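Local coordinates for brain-specific angiogenesis inhibitor 1-associated protein 2-like protein 2 (Mus musculus, PDB 3OK8), which binds phosphoinositide-containing membranes through its I-BAR (IMD) domain and induces planar or gently curved membrane structures, at the interface of chains A and B. Residues are numbered along the deposited sequence; one frame, centred on the assembly and turned at random. Chains: chain A/B, Brain-specific angiogenesis inhibitor 1-associated protein 2-like protein 2.

Contact 1: the interface of chains A and B. Residues chain A 87, 204, 207-208, 211-212; chain B 197, 200-201, 204-205.
A:Leu211 and B:Phe200 meet at about a right angle, the CD1 methyl of the leucine lying in the plane of the ring at its edge, 3.5 Å from B:Phe200 CD2. In the phenylalanine, CG anti to the backbone N (chi1 -179°) swings the ring toward A:Leu211, and one face of it is backed, toward the rim, by B:Leu204 of the same helix. That leucine in turn sends CD1 to within 3.8 Å of A:Leu211 CD1, so one methyl of chain A touches both partners. B:Leu201, one residue further along the helix from the phenylalanine, puts CD1 3.7 Å from A:Arg208 CG and equally close to A:Gln212 CG, crossing both side chains roughly at right angles. A:Arg208 uses its aliphatic stem here, running past B:Leu204 in the opposite direction, with CD 3.7 Å from B:Gly205 CA. A bend at chi3 (86°) then turns the guanidinium toward a water in its plane; A:Arg208 NH2 lies 3.1 Å from this water, which is 2.7 Å from the carbonyl O of B:Leu201. With an alanine in place of A:Arg208, the guanidinium and the CG-CD stem go, which would probably leave the B:Leu201 carbonyl without its water-borne partner and open a gap over B:Leu201 and B:Gly205. A:Leu204 and B:Leu204 meet at a slant through their CD2 methyls. The patch illustrates an I-BAR dimer seam made chiefly by the third helices, A 153-217 and B 154-221, with A:Leu87 of helix 71-147 at its border.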
ATOM      1  N   LEU A  87      -9.912   4.952   3.590  1.00 40.57           N
ATOM      2  CA  LEU A  87      -8.668   5.030   2.820  1.00 46.33           C
ATOM      3  C   LEU A  87      -8.559   3.856   1.874  1.00 46.56           C
ATOM      4  O   LEU A  87      -7.947   3.953   0.819  1.00 53.20           O
ATOM      5  CB  LEU A  87      -7.446   5.030   3.748  1.00 44.58           C
ATOM      6  CG  LEU A  87      -6.969   6.354   4.364  1.00 47.99           C
ATOM      7  CD1 LEU A  87      -8.080   7.029   5.153  1.00 49.53           C
ATOM      8  CD2 LEU A  87      -5.753   6.134   5.254  1.00 44.06           C
ATOM      9  N   LEU A 204      -3.542  10.398  -2.850  1.00 35.82           N
ATOM     10  CA  LEU A 204      -2.605  10.961  -1.884  1.00 36.36           C
ATOM     11  C   LEU A 204      -3.147  12.210  -1.199  1.00 46.40           C
ATOM     12  O   LEU A 204      -2.916  12.409  -0.005  1.00 46.90           O
ATOM     13  CB  LEU A 204      -1.264  11.277  -2.556  1.00 45.15           C
ATOM     14  CG  LEU A 204      -0.385  10.075  -2.921  1.00 46.46           C
ATOM     15  CD1 LEU A 204       0.892  10.513  -3.623  1.00 45.28           C
ATOM     16  CD2 LEU A 204      -0.051   9.255  -1.675  1.00 45.49           C
ATOM     17  N   ALA A 207      -6.429  11.111   1.174  1.00 29.04           N
ATOM     18  CA  ALA A 207      -5.934  10.476   2.387  1.00 38.82           C
ATOM     19  C   ALA A 207      -5.183  11.457   3.275  1.00 33.62           C
ATOM     20  O   ALA A 207      -5.388  11.481   4.483  1.00 31.23           O
ATOM     21  CB  ALA A 207      -5.055   9.298   2.040  1.00 35.61           C
ATOM     22  N   ARG A 208      -4.303  12.257   2.686  1.00 28.29           N
ATOM     23  CA  ARG A 208      -3.606  13.277   3.449  1.00 38.49           C
ATOM     24  C   ARG A 208      -4.620  14.259   4.019  1.00 48.81           C
ATOM     25  O   ARG A 208      -4.462  14.750   5.134  1.00 52.47           O
ATOM     26  CB  ARG A 208      -2.589  14.027   2.597  1.00 38.21           C
ATOM     27  CG  ARG A 208      -1.559  14.743   3.436  1.00 44.04           C
ATOM     28  CD  ARG A 208      -0.502  15.385   2.593  1.00 47.29           C
ATOM     29  NE  ARG A 208      -0.901  16.713   2.148  1.00 64.26           N
ATOM     30  CZ  ARG A 208      -0.333  17.840   2.565  1.00 68.96           C
ATOM     31  NH1 ARG A 208      -0.765  19.007   2.101  1.00 69.61           N
ATOM     32  NH2 ARG A 208       0.674  17.796   3.434  1.00 61.76           N
ATOM     33  N   LEU A 211      -6.265  12.741   7.250  1.00 41.74           N
ATOM     34  CA  LEU A 211      -5.329  12.452   8.323  1.00 45.19           C
ATOM     35  C   LEU A 211      -4.832  13.714   9.009  1.00 47.96           C
ATOM     36  O   LEU A 211      -4.371  13.657  10.143  1.00 56.38           O
ATOM     37  CB  LEU A 211      -4.157  11.600   7.836  1.00 36.81           C
ATOM     38  CG  LEU A 211      -4.491  10.121   7.637  1.00 40.55           C
ATOM     39  CD1 LEU A 211      -3.226   9.308   7.486  1.00 40.41           C
ATOM     40  CD2 LEU A 211      -5.309   9.593   8.809  1.00 51.44           C
ATOM     41  N   GLN A 212      -4.942  14.855   8.339  1.00 37.18           N
ATOM     42  CA  GLN A 212      -4.465  16.101   8.923  1.00 38.92           C
ATOM     43  C   GLN A 212      -5.408  16.547  10.031  1.00 45.38           C
ATOM     44  O   GLN A 212      -5.007  17.251  10.966  1.00 43.29           O
ATOM     45  CB  GLN A 212      -4.314  17.182   7.848  1.00 41.79           C
ATOM     46  CG  GLN A 212      -3.321  16.777   6.772  1.00 47.05           C
ATOM     47  CD  GLN A 212      -2.797  17.950   5.967  1.00 49.25           C
ATOM     48  OE1 GLN A 212      -1.595  18.204   5.936  1.00 57.90           O
ATOM     49  NE2 GLN A 212      -3.695  18.673   5.323  1.00 27.84           N
TER
ATOM     50  N   SER B 197      -0.234   6.951  12.761  1.00 36.48           N
ATOM     51  CA  SER B 197      -1.018   7.812  11.893  1.00 29.47           C
ATOM     52  C   SER B 197      -0.264   9.069  11.508  1.00 37.70           C
ATOM     53  O   SER B 197      -0.359   9.523  10.370  1.00 35.39           O
ATOM     54  CB  SER B 197      -2.327   8.211  12.575  1.00 33.87           C
ATOM     55  OG  SER B 197      -3.260   7.143  12.570  1.00 44.36           O
ATOM     56  N   PHE B 200       2.642   8.143   9.158  1.00 44.32           N
ATOM     57  CA  PHE B 200       2.091   7.900   7.821  1.00 39.75           C
ATOM     58  C   PHE B 200       1.630   9.200   7.141  1.00 41.27           C
ATOM     59  O   PHE B 200       1.718   9.329   5.929  1.00 45.53           O
ATOM     60  CB  PHE B 200       0.945   6.887   7.916  1.00 33.68           C
ATOM     61  CG  PHE B 200       0.306   6.541   6.600  1.00 43.35           C
ATOM     62  CD1 PHE B 200       0.981   5.777   5.661  1.00 50.93           C
ATOM     63  CD2 PHE B 200      -0.987   6.944   6.316  1.00 44.36           C
ATOM     64  CE1 PHE B 200       0.380   5.441   4.452  1.00 49.22           C
ATOM     65  CE2 PHE B 200      -1.596   6.604   5.112  1.00 44.40           C
ATOM     66  CZ  PHE B 200      -0.914   5.855   4.179  1.00 41.86           C
ATOM     67  N   LEU B 201       1.156  10.161   7.931  1.00 41.67           N
ATOM     68  CA  LEU B 201       0.800  11.480   7.431  1.00 35.72           C
ATOM     69  C   LEU B 201       2.020  12.236   6.873  1.00 42.24           C
ATOM     70  O   LEU B 201       1.934  12.883   5.820  1.00 36.18           O
ATOM     71  CB  LEU B 201       0.133  12.305   8.533  1.00 41.34           C
ATOM     72  CG  LEU B 201      -0.282  13.740   8.201  1.00 37.82           C
ATOM     73  CD1 LEU B 201      -1.178  13.750   6.972  1.00 34.98           C
ATOM     74  CD2 LEU B 201      -0.975  14.449   9.391  1.00 23.97           C
ATOM     75  N   LEU B 204       2.717  10.808   3.573  1.00 29.05           N
ATOM     76  CA  LEU B 204       1.765  11.213   2.535  1.00 39.22           C
ATOM     77  C   LEU B 204       2.159  12.551   1.933  1.00 41.27           C
ATOM     78  O   LEU B 204       1.958  12.774   0.739  1.00 41.93           O
ATOM     79  CB  LEU B 204       0.332  11.281   3.066  1.00 30.46           C
ATOM     80  CG  LEU B 204      -0.315   9.929   3.377  1.00 37.87           C
ATOM     81  CD1 LEU B 204      -1.607  10.101   4.183  1.00 46.74           C
ATOM     82  CD2 LEU B 204      -0.563   9.135   2.103  1.00 30.81           C
ATOM     83  N   GLY B 205       2.714  13.430   2.766  1.00 34.12           N
ATOM     84  CA  GLY B 205       3.176  14.734   2.326  1.00 46.50           C
ATOM     85  C   GLY B 205       4.388  14.620   1.417  1.00 43.44           C
ATOM     86  O   GLY B 205       4.416  15.183   0.318  1.00 39.63           O
TER
HETATM   87  O   HOH W   1       1.900  15.521   5.188  1.00 43.64           O

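Contact 2: the interface of chains A and B. Residues chain A 60, 63-64, 67, 70, 77; chain B 24-25, 182, 186.
Helix A 5-66 brings the backbone of A:Ile60 to A:Ala64 against B:Tyr186 before the chain leaves the helix at A:Ser67, whose extended psi starts the short link to helix 71-147. The tyrosine is the main intruder from chain B; its CG, anti to the carbonyl carbon (chi1 -72°), turns the ring to chain A so that A:Ala64 can lie over it. A:Ala64 CB stands over the centre of one face of the B:Tyr186 ring, 3.5 Å from the centroid, in a CH-pi contact. At the ring's edge, in its plane, comes the CG2 branch of A:Ile60, 3.6 Å from B:Tyr186 CE1; the same methyl also lies near B:Phe25, well off the plane of that ring. A:Ser70 leans over the same tyrosine face as the alanine, toward the rim, its CB 3.6 Å from B:Tyr186 CD2. B:Tyr186 OH, the phenol hydroxyl, is set beside the aliphatic start of A:Gln63, 3.3 Å from A:Gln63 CB, a packing contact. Farther out, the amides of A:Gln63 and B:Gln24 lie with their planes 74° apart and only brush each other.

Polar contact across the seam is carried by water. B:Glu182, extended beyond CG, places its carboxylate OE1 2.8 Å from a water that also meets the hydroxyls of A:Ser67 and A:Ser70. The linker is braced from within: A:Ser67 OG donates to the carbonyl O of A:Ala64 at 3.0 Å, tilted 21° from the carbonyl plane, and accepts from A:Ser70 N at 2.9 Å. This bracing should steady the hydroxyl that faces the water. Within the antiparallel dimer of three-helix bundles that forms the IMD (I-BAR) domain, the site joins the first helix's end and the following turn of one subunit to the third helix of the other, with helix B 7-64 alongside.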
ATOM      1  N   ILE A  60     -12.040  -4.181  20.002  1.00 24.50           N
ATOM      2  CA  ILE A  60     -11.440  -3.539  21.160  1.00 29.61           C
ATOM      3  C   ILE A  60     -12.072  -2.164  21.443  1.00 41.98           C
ATOM      4  O   ILE A  60     -12.404  -1.856  22.583  1.00 26.72           O
ATOM      5  CB  ILE A  60      -9.921  -3.409  21.003  1.00 25.99           C
ATOM      6  CG1 ILE A  60      -9.292  -4.802  20.872  1.00 26.03           C
ATOM      7  CG2 ILE A  60      -9.335  -2.633  22.161  1.00 23.76           C
ATOM      8  CD1 ILE A  60      -7.768  -4.821  20.747  1.00 29.51           C
ATOM      9  N   GLN A  63     -15.539  -2.482  22.970  1.00 33.40           N
ATOM     10  CA  GLN A  63     -15.457  -2.862  24.384  0.50 43.56           C
ATOM     11  C   GLN A  63     -15.253  -1.635  25.255  1.00 46.95           C
ATOM     12  O   GLN A  63     -15.894  -1.487  26.291  1.00 41.29           O
ATOM     13  CB  GLN A  63     -14.288  -3.830  24.625  0.50 43.21           C
ATOM     14  CG  GLN A  63     -14.391  -5.150  23.878  0.50 44.98           C
ATOM     15  CD  GLN A  63     -15.677  -5.882  24.178  0.50 45.26           C
ATOM     16  OE1 GLN A  63     -16.429  -5.489  25.066  0.50 41.98           O
ATOM     17  NE2 GLN A  63     -15.936  -6.956  23.442  0.50 41.53           N
ATOM     18  N   ALA A  64     -14.323  -0.771  24.843  1.00 37.92           N
ATOM     19  CA  ALA A  64     -14.015   0.446  25.596  1.00 34.82           C
ATOM     20  C   ALA A  64     -15.222   1.377  25.658  1.00 37.09           C
ATOM     21  O   ALA A  64     -15.397   2.120  26.628  1.00 33.81           O
ATOM     22  CB  ALA A  64     -12.807   1.160  24.998  1.00 34.72           C
ATOM     23  N   SER A  67     -17.241   0.298  28.567  1.00 28.45           N
ATOM     24  CA  SER A  67     -16.574   0.476  29.852  1.00 44.88           C
ATOM     25  C   SER A  67     -17.087   1.684  30.643  1.00 41.05           C
ATOM     26  O   SER A  67     -18.024   2.379  30.229  1.00 44.37           O
ATOM     27  CB  SER A  67     -15.059   0.596  29.652  1.00 36.88           C
ATOM     28  OG  SER A  67     -14.676   1.953  29.491  1.00 42.77           O
ATOM     29  N   SER A  70     -13.332   4.504  29.846  1.00 37.20           N
ATOM     30  CA  SER A  70     -12.597   4.541  28.564  1.00 30.29           C
ATOM     31  C   SER A  70     -13.489   4.789  27.342  1.00 35.16           C
ATOM     32  O   SER A  70     -13.154   4.364  26.231  1.00 29.62           O
ATOM     33  CB  SER A  70     -11.778   3.249  28.348  1.00 30.30           C
ATOM     34  OG  SER A  70     -11.140   2.792  29.539  1.00 25.54           O
ATOM     35  N   LEU A  77     -10.746   4.607  18.784  1.00 24.31           N
ATOM     36  CA  LEU A  77     -10.353   3.359  18.130  1.00 32.77           C
ATOM     37  C   LEU A  77     -11.335   2.954  17.035  1.00 26.32           C
ATOM     38  O   LEU A  77     -10.948   2.453  15.978  1.00 28.65           O
ATOM     39  CB  LEU A  77     -10.231   2.228  19.163  1.00 29.87           C
ATOM     40  CG  LEU A  77      -9.148   2.431  20.225  1.00 22.47           C
ATOM     41  CD1 LEU A  77      -9.372   1.501  21.461  1.00 26.50           C
ATOM     42  CD2 LEU A  77      -7.770   2.201  19.623  1.00 17.39           C
TER
ATOM     43  N   GLN B  24      -9.563 -11.155  28.566  1.00 35.27           N
ATOM     44  CA  GLN B  24     -10.200 -10.629  27.359  1.00 40.14           C
ATOM     45  C   GLN B  24      -9.284  -9.704  26.565  1.00 46.95           C
ATOM     46  O   GLN B  24      -8.990  -9.958  25.390  1.00 50.38           O
ATOM     47  CB  GLN B  24     -11.470  -9.886  27.736  1.00 31.31           C
ATOM     48  CG  GLN B  24     -12.577  -9.897  26.704  1.00 47.92           C
ATOM     49  CD  GLN B  24     -13.939  -9.701  27.351  1.00 58.82           C
ATOM     50  OE1 GLN B  24     -14.312 -10.436  28.276  1.00 68.05           O
ATOM     51  NE2 GLN B  24     -14.682  -8.703  26.885  1.00 45.34           N
ATOM     52  N   PHE B  25      -8.846  -8.626  27.208  1.00 39.72           N
ATOM     53  CA  PHE B  25      -8.013  -7.622  26.559  1.00 45.32           C
ATOM     54  C   PHE B  25      -6.671  -8.158  26.046  1.00 42.75           C
ATOM     55  O   PHE B  25      -6.325  -7.991  24.875  1.00 34.03           O
ATOM     56  CB  PHE B  25      -7.766  -6.455  27.517  1.00 41.25           C
ATOM     57  CG  PHE B  25      -7.173  -5.231  26.850  1.00 43.14           C
ATOM     58  CD1 PHE B  25      -7.993  -4.281  26.262  1.00 39.99           C
ATOM     59  CD2 PHE B  25      -5.795  -5.030  26.821  1.00 47.32           C
ATOM     60  CE1 PHE B  25      -7.452  -3.160  25.647  1.00 34.70           C
ATOM     61  CE2 PHE B  25      -5.251  -3.904  26.209  1.00 44.61           C
ATOM     62  CZ  PHE B  25      -6.083  -2.974  25.619  1.00 32.32           C
ATOM     63  N   GLU B 182      -7.320  -0.582  33.481  1.00 30.01           N
ATOM     64  CA  GLU B 182      -8.039  -0.968  32.284  1.00 32.47           C
ATOM     65  C   GLU B 182      -7.963   0.143  31.232  1.00 38.67           C
ATOM     66  O   GLU B 182      -7.790  -0.118  30.038  1.00 34.15           O
ATOM     67  CB  GLU B 182      -9.492  -1.216  32.652  1.00 32.54           C
ATOM     68  CG  GLU B 182     -10.280  -1.994  31.639  1.00 35.29           C
ATOM     69  CD  GLU B 182     -11.765  -1.718  31.744  1.00 38.15           C
ATOM     70  OE1 GLU B 182     -12.150  -0.694  32.353  1.00 46.61           O
ATOM     71  OE2 GLU B 182     -12.549  -2.532  31.219  1.00 48.95           O
ATOM     72  N   TYR B 186      -6.215   0.692  27.114  1.00 28.77           N
ATOM     73  CA  TYR B 186      -6.845   1.317  25.949  1.00 32.51           C
ATOM     74  C   TYR B 186      -6.051   2.547  25.515  1.00 35.68           C
ATOM     75  O   TYR B 186      -5.838   2.772  24.321  1.00 32.39           O
ATOM     76  CB  TYR B 186      -8.294   1.718  26.249  1.00 29.50           C
ATOM     77  CG  TYR B 186      -9.259   0.551  26.352  1.00 40.98           C
ATOM     78  CD1 TYR B 186      -9.477  -0.295  25.270  1.00 38.70           C
ATOM     79  CD2 TYR B 186      -9.966   0.305  27.531  1.00 42.90           C
ATOM     80  CE1 TYR B 186     -10.362  -1.364  25.358  1.00 29.64           C
ATOM     81  CE2 TYR B 186     -10.859  -0.758  27.632  1.00 34.55           C
ATOM     82  CZ  TYR B 186     -11.050  -1.593  26.543  1.00 43.56           C
ATOM     83  OH  TYR B 186     -11.933  -2.649  26.637  1.00 32.73           O
TER
HETATM   84  O   HOH W   2     -12.674   2.026  31.854  1.00 32.22           O

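Contact 1 and contact 2 lie about 26 Å apart between the centres of their C-alpha atoms, and both draw on helix B 154-221: its B:Glu182 and B:Tyr186 serve contact 2, and the stretch from B:Ser197 to B:Gly205 serves contact 1. Helix A 71-147 also borders both, through A:Leu77 and A:Leu87. The partners otherwise differ, third helix against third helix in contact 1 and the end of the first helix in contact 2. Two-fold symmetry repeats each arrangement with the chains exchanged. Anchoring one long helix at separate points is likely to fix the alignment of the antiparallel dimer that presents the membrane-binding surface.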